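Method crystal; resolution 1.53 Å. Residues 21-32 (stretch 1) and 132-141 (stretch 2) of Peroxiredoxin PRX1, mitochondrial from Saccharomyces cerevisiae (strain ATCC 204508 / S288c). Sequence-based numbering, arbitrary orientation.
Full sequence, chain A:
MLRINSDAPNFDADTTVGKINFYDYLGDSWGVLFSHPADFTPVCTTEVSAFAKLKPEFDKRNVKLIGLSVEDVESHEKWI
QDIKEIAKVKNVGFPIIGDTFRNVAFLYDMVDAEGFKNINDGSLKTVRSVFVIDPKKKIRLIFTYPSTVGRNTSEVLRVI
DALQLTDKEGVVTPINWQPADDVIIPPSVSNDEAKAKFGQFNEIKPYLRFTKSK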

# COMPACT_ATOMS: atom_id res chain seq x y z
N ASN A 21 12.68 -9.78 -7.45
CA ASN A 21 12.19 -10.70 -6.47
C ASN A 21 11.52 -9.67 -5.52
O ASN A 21 12.12 -8.76 -5.16
N PHE A 22 10.26 -9.87 -5.17
CA PHE A 22 9.55 -8.91 -4.37
C PHE A 22 10.16 -8.58 -3.03
O PHE A 22 10.27 -7.47 -2.70
N TYR A 23 10.52 -9.59 -2.28
CA TYR A 23 11.11 -9.37 -0.98
C TYR A 23 12.44 -8.59 -1.09
O TYR A 23 12.70 -7.72 -0.33
N ASP A 24 13.23 -8.96 -2.08
CA ASP A 24 14.49 -8.30 -2.34
C ASP A 24 14.26 -6.85 -2.71
O ASP A 24 15.00 -6.00 -2.29
N TYR A 25 13.24 -6.59 -3.51
CA TYR A 25 12.98 -5.23 -3.88
C TYR A 25 12.63 -4.40 -2.65
O TYR A 25 13.07 -3.31 -2.50
N LEU A 26 11.77 -4.94 -1.82
CA LEU A 26 11.33 -4.25 -0.64
C LEU A 26 12.43 -4.05 0.39
O LEU A 26 12.49 -3.09 1.01
N GLY A 27 13.26 -5.05 0.53
CA GLY A 27 14.30 -4.97 1.52
C GLY A 27 13.72 -4.84 2.89
O GLY A 27 12.83 -5.54 3.24
N ASP A 28 14.24 -3.90 3.66
CA ASP A 28 13.75 -3.62 4.97
C ASP A 28 12.80 -2.40 5.00
O ASP A 28 12.59 -1.85 6.01
N SER A 29 12.27 -2.01 3.86
CA SER A 29 11.38 -0.90 3.79
C SER A 29 9.93 -1.38 3.92
O SER A 29 9.65 -2.53 3.79
N TRP A 30 9.06 -0.44 4.16
CA TRP A 30 7.64 -0.73 4.12
C TRP A 30 7.34 -0.75 2.61
O TRP A 30 8.08 -0.27 1.81
N GLY A 31 6.20 -1.31 2.28
CA GLY A 31 5.77 -1.40 0.92
C GLY A 31 4.28 -1.11 0.69
O GLY A 31 3.50 -1.38 1.51
N VAL A 32 4.00 -0.54 -0.45
CA VAL A 32 2.65 -0.33 -0.92
C VAL A 32 2.54 -1.00 -2.31
O VAL A 32 3.13 -0.55 -3.24
N VAL A 132 -0.72 -2.62 2.11
CA VAL A 132 0.35 -1.95 2.82
C VAL A 132 1.08 -3.04 3.58
O VAL A 132 0.49 -3.73 4.34
N ILE A 133 2.36 -3.18 3.29
CA ILE A 133 3.21 -4.24 3.83
C ILE A 133 4.37 -3.71 4.68
O ILE A 133 5.00 -2.79 4.32
N ASP A 134 4.55 -4.32 5.83
CA ASP A 134 5.59 -3.90 6.71
C ASP A 134 6.94 -4.52 6.34
O ASP A 134 7.05 -5.31 5.51
N PRO A 135 7.99 -4.09 7.06
CA PRO A 135 9.36 -4.56 6.82
C PRO A 135 9.55 -6.05 7.06
O PRO A 135 10.45 -6.61 6.57
N LYS A 136 8.65 -6.66 7.82
CA LYS A 136 8.67 -8.09 8.09
C LYS A 136 7.78 -8.85 7.11
O LYS A 136 7.54 -9.96 7.31
N LYS A 137 7.33 -8.19 6.07
CA LYS A 137 6.50 -8.76 5.05
C LYS A 137 5.09 -9.11 5.48
O LYS A 137 4.48 -9.89 4.86
N LYS A 138 4.59 -8.45 6.51
CA LYS A 138 3.24 -8.69 6.92
C LYS A 138 2.33 -7.70 6.25
O LYS A 138 2.62 -6.62 6.19
N ILE A 139 1.18 -8.17 5.78
CA ILE A 139 0.18 -7.31 5.23
C ILE A 139 -0.50 -6.66 6.44
O ILE A 139 -0.98 -7.29 7.29
N ARG A 140 -0.49 -5.34 6.46
CA ARG A 140 -1.03 -4.58 7.56
C ARG A 140 -2.39 -3.93 7.36
O ARG A 140 -3.09 -3.68 8.27
N LEU A 141 -2.69 -3.67 6.11
CA LEU A 141 -3.89 -2.98 5.73
C LEU A 141 -4.16 -3.24 4.26
O LEU A 141 -3.27 -3.29 3.54

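The two stretches meet along a short antiparallel ladder that opens into a pair of turns, and the contact buries 687 Å² counted over both sides. Gly-31 and Ile-133 form the hydrogen-bonded pair, with Gly-31 N donating to Ile-133 O and Ile-133 N donating to Gly-31 O, each at 2.8 Å. Beyond this pair the packing rests mainly on Lys-137, Trp-30 and Ile-133.

Lys-137 lies at the end of the Asp-134 to Lys-137 type I turn, and its CA-to-CB bond points toward stretch 1. With chi angles m, m, t, m, the chain crosses the Tyr-23 ring and reaches the loop that follows the helix. Its aliphatic part covers one face of the Tyr-23 ring, which is in the m rotamer; Lys-137 CG sits 3.6 Å from the ring centroid, nearly on the normal, and CD reaches 3.6 Å from Tyr-23 CD1. The same CD lies 4.0 Å from Leu-26 CD1. The ammonium group is too far from the tyrosine ring for more than a weak cation-pi attraction. It is instead held by oxygens: Lys-137 NZ donates to Gly-27 O at 2.8 Å, just past the helix, and to Pro-135 O in its own turn at 3.0 Å. A water accepts from Lys-137 NZ at 2.9 Å and donates to Ser-29 O and Asp-134 O, both at 2.8 Å, so one lysine ties together the two turns. A second water links them farther out, donating to Asp-28 OD1 at 2.6 Å and to Pro-135 O at 2.8 Å.

Trp-30 leaves its backbone sideways in the m rotamer (chi2 72°), which lays one face of the indole against the start of the opposing turn. Pro-135 CD stands 3.5 Å from the centroid of the five-membered ring, and Asp-134 CB stands 3.8 Å from that of the six-membered ring, both close to the ring normal. Val-132, in the t rotamer, meets the ring edge, with CG1 4.2 Å from Trp-30 CE3. Arg-140 NH1 approaches Trp-30 CH2 to 3.7 Å. The guanidinium also forms a salt bridge, Arg-140 NH1 to Asp-134 OD2 at 3.0 Å. The p rotamer of Asp-134 carries the carboxylate away from stretch 1, where OD1 accepts from Lys-136 N and Lys-138 N, each at 2.9 Å, and braces the turn.

Ile-133 (m, t) projects from the sheet face on which a side chain of Gly-31 would lie, and packs against two buried residues of the helix, Phe-22 and Leu-26. Its CD1 touches the edge of the Phe-22 ring, 3.9 Å from CZ, and its CG2 is 4.3 Å from Leu-26 CD1. Phe-22 is t and Leu-26 is m, t. The absence of a side chain at Gly-31 leaves room for Leu-26: an ideal CB there would fall 2.6 Å from Leu-26 CD2.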

# COMPACT_ATOMS: atom_id res chain seq x y z
CB ASN A 21 13.27 -11.46 -5.77
CG ASN A 21 12.74 -12.23 -4.60
OD1 ASN A 21 12.76 -11.79 -3.50
ND2 ASN A 21 12.21 -13.36 -4.88
CB PHE A 22 8.12 -9.45 -4.20
CG PHE A 22 7.13 -8.49 -3.55
CD1 PHE A 22 6.94 -7.24 -4.04
CD2 PHE A 22 6.38 -8.87 -2.49
CE1 PHE A 22 6.09 -6.38 -3.46
CE2 PHE A 22 5.47 -8.00 -1.90
CZ PHE A 22 5.32 -6.76 -2.41
CB TYR A 23 11.33 -10.69 -0.21
CG TYR A 23 10.11 -11.30 0.44
CD1 TYR A 23 8.85 -10.91 0.10
CD2 TYR A 23 10.25 -12.27 1.38
CE1 TYR A 23 7.76 -11.48 0.68
CE2 TYR A 23 9.18 -12.85 1.96
CZ TYR A 23 7.92 -12.43 1.63
OH TYR A 23 6.87 -13.00 2.23
CB ASP A 24 15.23 -9.00 -3.47
CG ASP A 24 15.88 -10.29 -3.05
OD1 ASP A 24 15.93 -10.56 -1.89
OD2 ASP A 24 16.29 -11.01 -3.91
CB TYR A 25 11.81 -5.12 -4.93
CG TYR A 25 11.26 -3.70 -5.10
CD1 TYR A 25 11.95 -2.77 -5.80
CD2 TYR A 25 10.05 -3.33 -4.57
CE1 TYR A 25 11.50 -1.50 -5.94
CE2 TYR A 25 9.57 -2.07 -4.72
CZ TYR A 25 10.29 -1.14 -5.41
OH TYR A 25 9.83 0.14 -5.55
CB LEU A 26 10.18 -5.00 0.03
CG LEU A 26 8.82 -5.00 -0.63
CD1 LEU A 26 7.87 -5.86 0.16
CD2 LEU A 26 8.30 -3.58 -0.82
CB ASP A 28 14.87 -3.38 5.97
CG ASP A 28 15.73 -4.57 6.18
OD1 ASP A 28 15.24 -5.69 6.18
OD2 ASP A 28 16.93 -4.36 6.33
CB SER A 29 11.53 -0.22 2.44
OG SER A 29 12.76 0.44 2.31
CB TRP A 30 6.79 0.36 4.78
CG TRP A 30 6.79 0.33 6.24
CD1 TRP A 30 7.81 0.67 7.06
CD2 TRP A 30 5.71 -0.00 7.09
NE1 TRP A 30 7.45 0.54 8.36
CE2 TRP A 30 6.15 0.14 8.41
CE3 TRP A 30 4.41 -0.39 6.87
CZ2 TRP A 30 5.34 -0.14 9.49
CZ3 TRP A 30 3.59 -0.64 7.97
CH2 TRP A 30 4.06 -0.52 9.24
CB VAL A 32 2.25 1.15 -0.96
CG1 VAL A 32 0.85 1.30 -1.52
CG2 VAL A 32 2.24 1.75 0.41
CB VAL A 132 -0.22 -0.95 3.79
CG1 VAL A 132 0.89 -0.27 4.56
CG2 VAL A 132 -1.06 0.05 3.05
CB ILE A 133 3.74 -5.03 2.66
CG1 ILE A 133 2.56 -5.57 1.89
CG2 ILE A 133 4.67 -6.15 3.07
CD1 ILE A 133 2.89 -6.07 0.51
CB ASP A 134 5.19 -4.01 8.18
CG ASP A 134 5.20 -5.44 8.73
OD1 ASP A 134 5.75 -6.31 8.12
OD2 ASP A 134 4.63 -5.59 9.78
CB PRO A 135 10.21 -3.70 7.76
CG PRO A 135 9.44 -2.45 7.94
CD PRO A 135 7.98 -2.86 7.88
CB LYS A 136 8.26 -8.42 9.53
CG LYS A 136 8.95 -7.62 10.56
CD LYS A 136 10.43 -7.72 10.55
CE LYS A 136 10.99 -9.01 10.03
NZ LYS A 136 10.69 -10.20 10.86
CB LYS A 137 7.14 -9.95 4.33
CG LYS A 137 8.59 -9.75 3.94
CD LYS A 137 8.80 -8.66 2.89
CE LYS A 137 10.27 -8.34 2.67
NZ LYS A 137 10.87 -7.45 3.68
CB LYS A 138 3.03 -8.52 8.43
CG LYS A 138 3.90 -9.41 9.25
CD LYS A 138 3.48 -10.81 8.98
CE LYS A 138 4.45 -11.78 9.60
NZ LYS A 138 3.77 -12.66 10.53
CB ILE A 139 -0.86 -8.10 4.40
CG1 ILE A 139 -0.20 -8.72 3.17
CG2 ILE A 139 -1.93 -7.14 3.97
CD1 ILE A 139 -1.04 -9.76 2.46
CB ARG A 140 0.00 -3.54 8.03
CG ARG A 140 1.36 -4.13 8.38
CD ARG A 140 1.32 -4.93 9.67
NE ARG A 140 0.95 -4.10 10.80
CZ ARG A 140 1.82 -3.41 11.49
NH1 ARG A 140 3.09 -3.50 11.22
NH2 ARG A 140 1.42 -2.64 12.46
CB LEU A 141 -3.69 -1.46 5.96
CG LEU A 141 -4.85 -0.48 5.82
CD1 LEU A 141 -4.71 0.73 6.76
CD2 LEU A 141 -4.93 0.07 4.40
O HOH W 1 13.11 -6.26 7.51
O HOH W 2 8.99 -5.25 3.51